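Local coordinates for thioredoxin-like fold domain-containing protein (PDB 1Z6M) that is of uncharacterised function but has a thioredoxin-like fold, which together with its CxxC motif suggests a possible role in thiol-disulfide chemistry, at residues T18-E24 against V62-K67; V29-I35 against V150-G156. All blocks are in the same frame, centred on the assembly; numbering follows the deposited sequence. Where two conformers were deposited one is given.

Contact 1 of 2, residues T18-E24 against V62-K67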
ATOM      1  N   THR A  18      10.137   2.515  -6.611  1.00 13.36           N
ATOM      2  CA  THR A  18      10.154   2.673  -5.165  1.00 13.00           C
ATOM      3  C   THR A  18       9.066   1.841  -4.515  1.00 12.23           C
ATOM      4  O   THR A  18       7.896   1.932  -4.908  1.00 12.05           O
ATOM      5  CB  THR A  18       9.947   4.142  -4.790  1.00 12.69           C
ATOM      6  OG1 THR A  18      10.951   4.926  -5.433  1.00 14.33           O
ATOM      7  CG2 THR A  18      10.053   4.332  -3.286  1.00 14.83           C
ATOM      8  N   GLY A  19       9.436   1.061  -3.504  1.00 12.04           N
ATOM      9  CA  GLY A  19       8.431   0.363  -2.725  1.00 12.41           C
ATOM     10  C   GLY A  19       8.593  -1.128  -2.666  1.00 12.62           C
ATOM     11  O   GLY A  19       9.649  -1.664  -2.994  1.00 13.11           O
ATOM     12  N   LEU A  20       7.549  -1.798  -2.201  1.00 12.19           N
ATOM     13  CA  LEU A  20       7.562  -3.237  -2.027  1.00 13.09           C
ATOM     14  C   LEU A  20       7.072  -3.899  -3.306  1.00 12.81           C
ATOM     15  O   LEU A  20       5.949  -3.650  -3.739  1.00 12.48           O
ATOM     16  CB  LEU A  20       6.644  -3.605  -0.859  1.00 13.61           C
ATOM     17  CG  LEU A  20       6.414  -5.082  -0.550  1.00 13.89           C
ATOM     18  CD1 LEU A  20       7.722  -5.769  -0.180  1.00 16.71           C
ATOM     19  CD2 LEU A  20       5.394  -5.229   0.568  1.00 14.41           C
ATOM     20  N   HIS A  21       7.917  -4.735  -3.907  1.00 12.54           N
ATOM     21  CA  HIS A  21       7.566  -5.409  -5.157  1.00 13.07           C
ATOM     22  C   HIS A  21       7.054  -6.807  -4.887  1.00 13.40           C
ATOM     23  O   HIS A  21       7.753  -7.611  -4.279  1.00 13.67           O
ATOM     24  CB  HIS A  21       8.782  -5.493  -6.071  1.00 13.73           C
ATOM     25  CG  HIS A  21       9.228  -4.167  -6.585  1.00 14.18           C
ATOM     26  ND1 HIS A  21       9.895  -3.252  -5.799  1.00 17.09           N
ATOM     27  CD2 HIS A  21       9.118  -3.605  -7.810  1.00 16.42           C
ATOM     28  CE1 HIS A  21      10.166  -2.178  -6.519  1.00 17.20           C
ATOM     29  NE2 HIS A  21       9.689  -2.359  -7.735  1.00 18.51           N
ATOM     30  N   ILE A  22       5.850  -7.089  -5.363  1.00 13.75           N
ATOM     31  CA  ILE A  22       5.235  -8.416  -5.234  1.00 14.26           C
ATOM     32  C   ILE A  22       4.978  -8.939  -6.638  1.00 14.69           C
ATOM     33  O   ILE A  22       4.261  -8.309  -7.410  1.00 15.22           O
ATOM     34  CB  ILE A  22       3.890  -8.360  -4.452  1.00 14.13           C
ATOM     35  CG1 ILE A  22       4.072  -7.779  -3.042  1.00 15.48           C
ATOM     36  CG2 ILE A  22       3.200  -9.721  -4.423  1.00 14.98           C
ATOM     37  CD1 ILE A  22       5.083  -8.509  -2.158  1.00 19.30           C
ATOM     38  N   GLY A  23       5.570 -10.081  -6.964  1.00 15.17           N
ATOM     39  CA  GLY A  23       5.388 -10.661  -8.280  1.00 15.95           C
ATOM     40  C   GLY A  23       6.635 -10.587  -9.133  1.00 16.55           C
ATOM     41  O   GLY A  23       7.698 -10.141  -8.682  1.00 17.15           O
ATOM     42  N   GLU A  24       6.496 -11.020 -10.376  1.00 16.64           N
ATOM     43  CA  GLU A  24       7.618 -11.066 -11.309  1.00 17.34           C
ATOM     44  C   GLU A  24       7.994  -9.683 -11.848  1.00 16.42           C
ATOM     45  O   GLU A  24       7.127  -8.917 -12.248  1.00 15.93           O
ATOM     46  CB  GLU A  24       7.282 -12.026 -12.447  1.00 17.29           C
ATOM     47  CG  GLU A  24       7.022 -13.448 -11.958  1.00 18.48           C
ATOM     48  CD  GLU A  24       6.517 -14.390 -13.044  1.00 19.82           C
ATOM     49  OE1 GLU A  24       6.871 -14.200 -14.223  1.00 22.41           O
ATOM     50  OE2 GLU A  24       5.764 -15.330 -12.704  1.00 22.80           O
ATOM     51  N   VAL A  62       0.657  -9.724 -13.288  1.00 13.22           N
ATOM     52  CA  VAL A  62       0.743  -8.494 -12.510  1.00 13.23           C
ATOM     53  C   VAL A  62       1.953  -8.478 -11.591  1.00 13.34           C
ATOM     54  O   VAL A  62       2.267  -9.481 -10.946  1.00 13.66           O
ATOM     55  CB  VAL A  62      -0.541  -8.311 -11.655  1.00 13.19           C
ATOM     56  CG1 VAL A  62      -0.366  -7.224 -10.587  1.00 14.15           C
ATOM     57  CG2 VAL A  62      -1.744  -8.011 -12.535  1.00 13.30           C
ATOM     58  N   GLU A  63       2.627  -7.330 -11.554  1.00 12.91           N
ATOM     59  CA  GLU A  63       3.558  -7.004 -10.481  1.00 13.19           C
ATOM     60  C   GLU A  63       2.949  -5.866  -9.673  1.00 12.34           C
ATOM     61  O   GLU A  63       2.542  -4.852 -10.239  1.00 12.87           O
ATOM     62  CB  GLU A  63       4.907  -6.548 -11.037  1.00 13.37           C
ATOM     63  CG  GLU A  63       5.953  -6.276  -9.942  1.00 15.23           C
ATOM     64  CD  GLU A  63       7.242  -5.641 -10.447  1.00 14.76           C
ATOM     65  OE1 GLU A  63       7.241  -5.008 -11.521  1.00 17.58           O
ATOM     66  OE2 GLU A  63       8.274  -5.769  -9.746  1.00 17.05           O
ATOM     67  N   ARG A  64       2.881  -6.039  -8.357  1.00 11.60           N
ATOM     68  CA  ARG A  64       2.396  -4.974  -7.485  1.00 11.23           C
ATOM     69  C   ARG A  64       3.581  -4.210  -6.952  1.00 11.28           C
ATOM     70  O   ARG A  64       4.600  -4.808  -6.579  1.00 11.81           O
ATOM     71  CB  ARG A  64       1.610  -5.537  -6.311  1.00 11.51           C
ATOM     72  CG  ARG A  64       0.411  -6.384  -6.719  1.00 11.49           C
ATOM     73  CD  ARG A  64      -0.142  -7.142  -5.525  1.00 12.26           C
ATOM     74  NE  ARG A  64      -0.809  -6.231  -4.598  1.00 12.83           N
ATOM     75  CZ  ARG A  64      -1.355  -6.598  -3.443  1.00 13.10           C
ATOM     76  NH1 ARG A  64      -1.288  -7.860  -3.035  1.00 14.10           N
ATOM     77  NH2 ARG A  64      -1.963  -5.690  -2.686  1.00 13.09           N
ATOM     78  N   ILE A  65       3.439  -2.882  -6.923  1.00 10.95           N
ATOM     79  CA  ILE A  65       4.433  -2.019  -6.293  0.50 10.80           C
ATOM     80  C   ILE A  65       3.709  -1.242  -5.202  1.00 10.87           C
ATOM     81  O   ILE A  65       2.951  -0.306  -5.463  1.00 11.01           O
ATOM     82  CB  ILE A  65       5.162  -1.076  -7.285  0.50 10.78           C
ATOM     83  CG1 ILE A  65       5.762  -1.859  -8.459  0.50 10.12           C
ATOM     84  CG2 ILE A  65       6.251  -0.302  -6.551  0.50 12.13           C
ATOM     85  CD1 ILE A  65       4.833  -1.967  -9.681  0.50  8.67           C
ATOM     86  N   ILE A  66       3.933  -1.684  -3.968  1.00 10.79           N
ATOM     87  CA  ILE A  66       3.196  -1.188  -2.818  1.00 10.98           C
ATOM     88  C   ILE A  66       3.998  -0.075  -2.156  1.00  9.62           C
ATOM     89  O   ILE A  66       5.129  -0.308  -1.687  1.00 11.23           O
ATOM     90  CB  ILE A  66       2.845  -2.334  -1.844  1.00 11.21           C
ATOM     91  CG1 ILE A  66       1.947  -3.368  -2.548  1.00 12.09           C
ATOM     92  CG2 ILE A  66       2.147  -1.789  -0.593  1.00 11.90           C
ATOM     93  CD1 ILE A  66       1.812  -4.690  -1.800  1.00 13.41           C
ATOM     94  N   LYS A  67       3.404   1.113  -2.151  1.00 10.20           N
ATOM     95  CA  LYS A  67       4.040   2.331  -1.671  1.00  9.87           C
ATOM     96  C   LYS A  67       3.413   2.721  -0.350  1.00  9.69           C
ATOM     97  O   LYS A  67       2.271   3.187  -0.314  1.00 10.33           O
ATOM     98  CB  LYS A  67       3.902   3.435  -2.723  1.00 10.97           C
ATOM     99  CG  LYS A  67       4.624   3.039  -4.022  1.00 12.91           C
ATOM    100  CD  LYS A  67       4.446   4.057  -5.123  1.00 14.34           C
ATOM    101  CE  LYS A  67       5.049   3.580  -6.441  1.00 12.72           C
ATOM    102  NZ  LYS A  67       6.540   3.787  -6.538  1.00 11.40           N
TER
HETATM  103  O   HOH W   1       9.241  -7.929  -8.578  1.00 29.96           O
HETATM  104  O   HOH W   2       3.896 -11.697 -11.326  1.00 15.91           O
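I22 meets I66, the diagonal neighbour across the strand pair, with its CG1 4.0 Å from I66 CD1. The placement follows from the torsions: CG1 of I22 stands beside its own backbone N (chi1 -58°), while the extended far end of I66 (chi2 166°) carries CD1 back to meet it. The same CD1 sits over one face of the R64 guanidinium, offset toward its rim, and R64 itself is paired with E33 in a salt bridge. L20 joins this apolar face, which helix 91-103 packs against, while I22 also touches V57 of helix 40-58.

Beneath these side chains the strands run antiparallel. I22 and R64 form a hydrogen-bonded pair, with R64 N to I22 O at 2.8 Å, and L20 with I66 forms another.

E63 works differently. Its chain is extended, and one oxygen, OE2, comes within 3.0 Å of H21 CD2 at the edge of the imidazole, the carboxylate plane turned 48° from the ring. A water 2.6 Å from E63 OE2 donates one hydrogen bond to it and another to G23 O, whereas OE1 is salt-bridged to K30; H21 NE2 bonds to T16 O. At the far end K67 NZ donates to a lone pair of T18 O, 2.8 Å away, and has E141 as its salt-bridge partner.

Four backbone bonds hold the edge strand; apolar packing on the L20 and I22 side, and the E63 and K67 polar groups on the H21 side, add to them. The E63 carboxylate would probably favour positive polarisation of the imidazole C-H facing it.

Contact 2 of 2, residues V29-I35 against V150-G156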
ATOM      1  N   VAL A  29       1.684  -6.085 -16.417  1.00 14.56           N
ATOM      2  CA  VAL A  29       0.781  -5.141 -15.766  1.00 14.08           C
ATOM      3  C   VAL A  29       1.398  -4.700 -14.447  1.00 14.20           C
ATOM      4  O   VAL A  29       1.650  -5.525 -13.567  1.00 14.54           O
ATOM      5  CB  VAL A  29      -0.631  -5.731 -15.565  1.00 13.61           C
ATOM      6  CG1 VAL A  29      -1.520  -4.747 -14.816  1.00 13.84           C
ATOM      7  CG2 VAL A  29      -1.249  -6.105 -16.916  1.00 14.48           C
ATOM      8  N   LYS A  30       1.652  -3.398 -14.332  1.00 13.85           N
ATOM      9  CA  LYS A  30       2.241  -2.830 -13.121  1.00 14.12           C
ATOM     10  C   LYS A  30       1.149  -2.149 -12.328  1.00 13.93           C
ATOM     11  O   LYS A  30       0.519  -1.210 -12.811  1.00 15.01           O
ATOM     12  CB  LYS A  30       3.331  -1.813 -13.474  1.00 15.20           C
ATOM     13  CG  LYS A  30       4.446  -2.340 -14.398  1.00 16.01           C
ATOM     14  CD  LYS A  30       5.150  -3.567 -13.829  1.00 17.05           C
ATOM     15  CE  LYS A  30       6.391  -3.906 -14.634  1.00 16.89           C
ATOM     16  NZ  LYS A  30       6.921  -5.235 -14.256  1.00 17.83           N
HETATM   17  N   MSE A  31       0.912  -2.649 -11.121  1.00 13.15           N
HETATM   18  CA  MSE A  31      -0.141  -2.133 -10.250  1.00 12.85           C
HETATM   19  C   MSE A  31       0.512  -1.351  -9.124  1.00 12.01           C
HETATM   20  O   MSE A  31       1.190  -1.937  -8.286  1.00 13.55           O
HETATM   21  CB  MSE A  31      -0.965  -3.297  -9.691  1.00 13.34           C
HETATM   22  CG  MSE A  31      -2.111  -2.882  -8.768  1.00 14.96           C
HETATM   23 SE   MSE A  31      -3.174  -4.302  -8.231  1.00 12.87          SE
HETATM   24  CE  MSE A  31      -3.709  -4.945  -9.858  1.00 17.77           C
ATOM     25  N   ILE A  32       0.305  -0.040  -9.113  1.00 11.55           N
ATOM     26  CA  ILE A  32       0.906   0.841  -8.111  1.00 11.31           C
ATOM     27  C   ILE A  32      -0.122   1.147  -7.030  1.00 11.33           C
ATOM     28  O   ILE A  32      -1.235   1.570  -7.333  1.00 11.25           O
ATOM     29  CB  ILE A  32       1.428   2.134  -8.784  1.00 11.93           C
ATOM     30  CG1 ILE A  32       2.652   1.812  -9.667  1.00 13.29           C
ATOM     31  CG2 ILE A  32       1.787   3.195  -7.745  1.00 13.97           C
ATOM     32  CD1 ILE A  32       2.959   2.858 -10.718  1.00 17.03           C
ATOM     33  N   GLU A  33       0.247   0.921  -5.772  1.00 10.65           N
ATOM     34  CA  GLU A  33      -0.701   1.044  -4.664  1.00 10.66           C
ATOM     35  C   GLU A  33      -0.142   1.956  -3.592  1.00  9.84           C
ATOM     36  O   GLU A  33       0.786   1.573  -2.866  1.00 10.98           O
ATOM     37  CB  GLU A  33      -1.001  -0.337  -4.047  1.00 11.11           C
ATOM     38  CG  GLU A  33      -1.400  -1.357  -5.091  1.00 11.34           C
ATOM     39  CD  GLU A  33      -1.599  -2.764  -4.576  1.00 12.10           C
ATOM     40  OE1 GLU A  33      -2.099  -2.978  -3.439  1.00 13.03           O
ATOM     41  OE2 GLU A  33      -1.277  -3.675  -5.354  1.00 15.07           O
ATOM     42  N   PHE A  34      -0.716   3.149  -3.467  1.00  9.74           N
ATOM     43  CA  PHE A  34      -0.386   4.051  -2.364  1.00  9.51           C
ATOM     44  C   PHE A  34      -1.345   3.748  -1.225  1.00  9.80           C
ATOM     45  O   PHE A  34      -2.560   3.915  -1.360  1.00  9.98           O
ATOM     46  CB  PHE A  34      -0.535   5.520  -2.786  1.00  9.95           C
ATOM     47  CG  PHE A  34       0.544   6.009  -3.710  1.00 10.74           C
ATOM     48  CD1 PHE A  34       0.456   5.795  -5.089  1.00 11.81           C
ATOM     49  CD2 PHE A  34       1.661   6.678  -3.205  1.00 11.03           C
ATOM     50  CE1 PHE A  34       1.449   6.261  -5.951  1.00 12.64           C
ATOM     51  CE2 PHE A  34       2.655   7.132  -4.051  1.00 11.56           C
ATOM     52  CZ  PHE A  34       2.557   6.923  -5.418  1.00 12.14           C
ATOM     53  N   ILE A  35      -0.798   3.280  -0.111  1.00 10.01           N
ATOM     54  CA  ILE A  35      -1.621   2.865   1.010  1.00 10.79           C
ATOM     55  C   ILE A  35      -0.994   3.308   2.331  1.00 10.52           C
ATOM     56  O   ILE A  35       0.207   3.599   2.417  1.00 10.45           O
ATOM     57  CB  ILE A  35      -1.865   1.327   1.059  1.00 12.07           C
ATOM     58  CG1 ILE A  35      -0.555   0.575   1.231  1.00 12.38           C
ATOM     59  CG2 ILE A  35      -2.666   0.822  -0.173  1.00 12.95           C
ATOM     60  CD1 ILE A  35      -0.769  -0.890   1.618  1.00 14.39           C
ATOM     61  N   VAL A 150      -5.368   8.032   0.434  1.00 11.35           N
ATOM     62  CA  VAL A 150      -5.181   6.598   0.318  1.00 10.87           C
ATOM     63  C   VAL A 150      -6.531   5.893   0.489  1.00 10.67           C
ATOM     64  O   VAL A 150      -7.444   6.436   1.115  1.00 11.15           O
ATOM     65  CB  VAL A 150      -4.144   6.056   1.342  1.00 10.55           C
ATOM     66  CG1 VAL A 150      -2.738   6.607   1.033  1.00 11.31           C
ATOM     67  CG2 VAL A 150      -4.568   6.360   2.779  1.00 11.20           C
ATOM     68  N   PRO A 151      -6.685   4.702  -0.101  1.00 10.06           N
ATOM     69  CA  PRO A 151      -5.776   4.102  -1.063  1.00 10.27           C
ATOM     70  C   PRO A 151      -5.921   4.773  -2.429  1.00 10.42           C
ATOM     71  O   PRO A 151      -7.031   5.137  -2.827  1.00 11.89           O
ATOM     72  CB  PRO A 151      -6.267   2.644  -1.136  1.00 10.14           C
ATOM     73  CG  PRO A 151      -7.725   2.745  -0.857  1.00 10.37           C
ATOM     74  CD  PRO A 151      -7.878   3.859   0.125  1.00 10.20           C
ATOM     75  N   THR A 152      -4.803   4.969  -3.126  1.00 10.15           N
ATOM     76  CA  THR A 152      -4.830   5.343  -4.534  1.00 10.38           C
ATOM     77  C   THR A 152      -4.135   4.241  -5.300  1.00  9.69           C
ATOM     78  O   THR A 152      -2.953   3.971  -5.058  1.00  9.95           O
ATOM     79  CB  THR A 152      -4.146   6.706  -4.778  1.00 10.34           C
ATOM     80  OG1 THR A 152      -4.884   7.721  -4.098  1.00 11.03           O
ATOM     81  CG2 THR A 152      -4.130   7.060  -6.249  1.00 11.23           C
ATOM     82  N   ILE A 153      -4.882   3.577  -6.184  1.00 10.69           N
ATOM     83  CA  ILE A 153      -4.361   2.467  -6.964  1.00 10.72           C
ATOM     84  C   ILE A 153      -4.300   2.907  -8.408  1.00 10.86           C
ATOM     85  O   ILE A 153      -5.258   3.511  -8.903  1.00 10.44           O
ATOM     86  CB  ILE A 153      -5.232   1.173  -6.841  1.00 11.46           C
ATOM     87  CG1 ILE A 153      -5.702   0.915  -5.392  1.00 12.15           C
ATOM     88  CG2 ILE A 153      -4.493  -0.042  -7.458  1.00 11.71           C
ATOM     89  CD1 ILE A 153      -4.615   0.723  -4.365  1.00 13.14           C
ATOM     90  N   ILE A 154      -3.194   2.605  -9.080  1.00 10.74           N
ATOM     91  CA  ILE A 154      -2.991   3.078 -10.434  1.00 11.46           C
ATOM     92  C   ILE A 154      -2.491   1.923 -11.295  1.00 11.27           C
ATOM     93  O   ILE A 154      -1.523   1.235 -10.944  1.00 11.76           O
ATOM     94  CB  ILE A 154      -1.983   4.258 -10.481  1.00 11.42           C
ATOM     95  CG1 ILE A 154      -2.520   5.452  -9.690  1.00 13.24           C
ATOM     96  CG2 ILE A 154      -1.695   4.678 -11.922  1.00 13.42           C
ATOM     97  CD1 ILE A 154      -1.516   6.563  -9.505  1.00 15.46           C
ATOM     98  N   ILE A 155      -3.168   1.713 -12.423  1.00 11.62           N
ATOM     99  CA  ILE A 155      -2.686   0.802 -13.454  1.00 12.48           C
ATOM    100  C   ILE A 155      -2.677   1.636 -14.718  1.00 12.10           C
ATOM    101  O   ILE A 155      -3.746   1.958 -15.264  1.00 12.22           O
ATOM    102  CB  ILE A 155      -3.604  -0.423 -13.644  1.00 11.99           C
ATOM    103  CG1 ILE A 155      -3.724  -1.221 -12.336  1.00 12.90           C
ATOM    104  CG2 ILE A 155      -3.080  -1.307 -14.796  1.00 14.14           C
ATOM    105  CD1 ILE A 155      -4.782  -2.318 -12.345  1.00 13.84           C
ATOM    106  N   GLY A 156      -1.485   2.013 -15.176  1.00 12.48           N
ATOM    107  CA  GLY A 156      -1.379   2.879 -16.351  1.00 13.17           C
ATOM    108  C   GLY A 156      -2.105   4.192 -16.117  1.00 12.89           C
ATOM    109  O   GLY A 156      -1.807   4.904 -15.155  1.00 12.68           O
TER
HETATM  110  O   HOH W   3       0.959   0.845 -14.680  1.00 22.75           O
HETATM  111  O   HOH W   4       0.725   1.424 -12.721  1.00 28.96           O
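I153 lies across from E33 as a non-hydrogen-bonded antiparallel pair, and its branches divide between E33 and M31. At the root, CB is 4.0 Å from I32 O, a carbonyl that also accepts the backbone N of I154. CG2 stands anti to the backbone N (chi1 -42° for the other branch) and lies 3.6 Å from I32 O and 3.9 Å from M31 CG. CG1 runs back along the strand toward T152, and the turn at chi2 (-60°) swings CD1 across to within 3.8 Å of E33 CB, with E33 CG scarcely farther. The aliphatic part of E33 is thus packed by isoleucine, while its carboxylate is bound elsewhere, to R64 and W45.

The packing continues on the same face. M31, a selenomethionine, bends at its last torsion so that CE touches I155 CD1 at 3.8 Å, and V29 CG1 meets the CG2 of I155. Over I153 and M31 lies helix 40-58, through W45 and L53 respectively.

Four backbone bonds join I32 to I154 and F34 to T152. The T152 carbonyl that receives F34 N at 2.9 Å also lies in the plane of the phenyl ring, at its edge. Just before the strand begins at T152, P151 brings its CA within 3.2 Å of F34 O in a CA-H...O contact.

The peptide before P151 is cis, and V150 just ahead of it touches C42 of the CxxC sequence at the start of helix 40-58. A cis-proline facing a CxxC helix start is a hallmark of thioredoxin-fold proteins, so the V150-P151 end of this strand pair probably borders the redox-site region.

How the contacts relate
From the N terminus, the chain passes through 18-24, then 29-35, then helix 40-58, before 62-67 returns to pair with 18-24 and contact 1 closes its loop. Contact 2 closes a much longer one, from 29-35 to 150-156, which takes in 62-67 and most of the helices. Each loop holds one segment of the other, so the two contacts cross. Strands 29-35 and 62-68, linked by helix 40-58 as a beta-alpha-beta unit, form a parallel pair inside the five-stranded sheet, with 29-35 as its central strand. The contacts add neighbours on either side of that pair, 20-22 and 152-155, tying the N-terminal edge to the C-terminal hairpin.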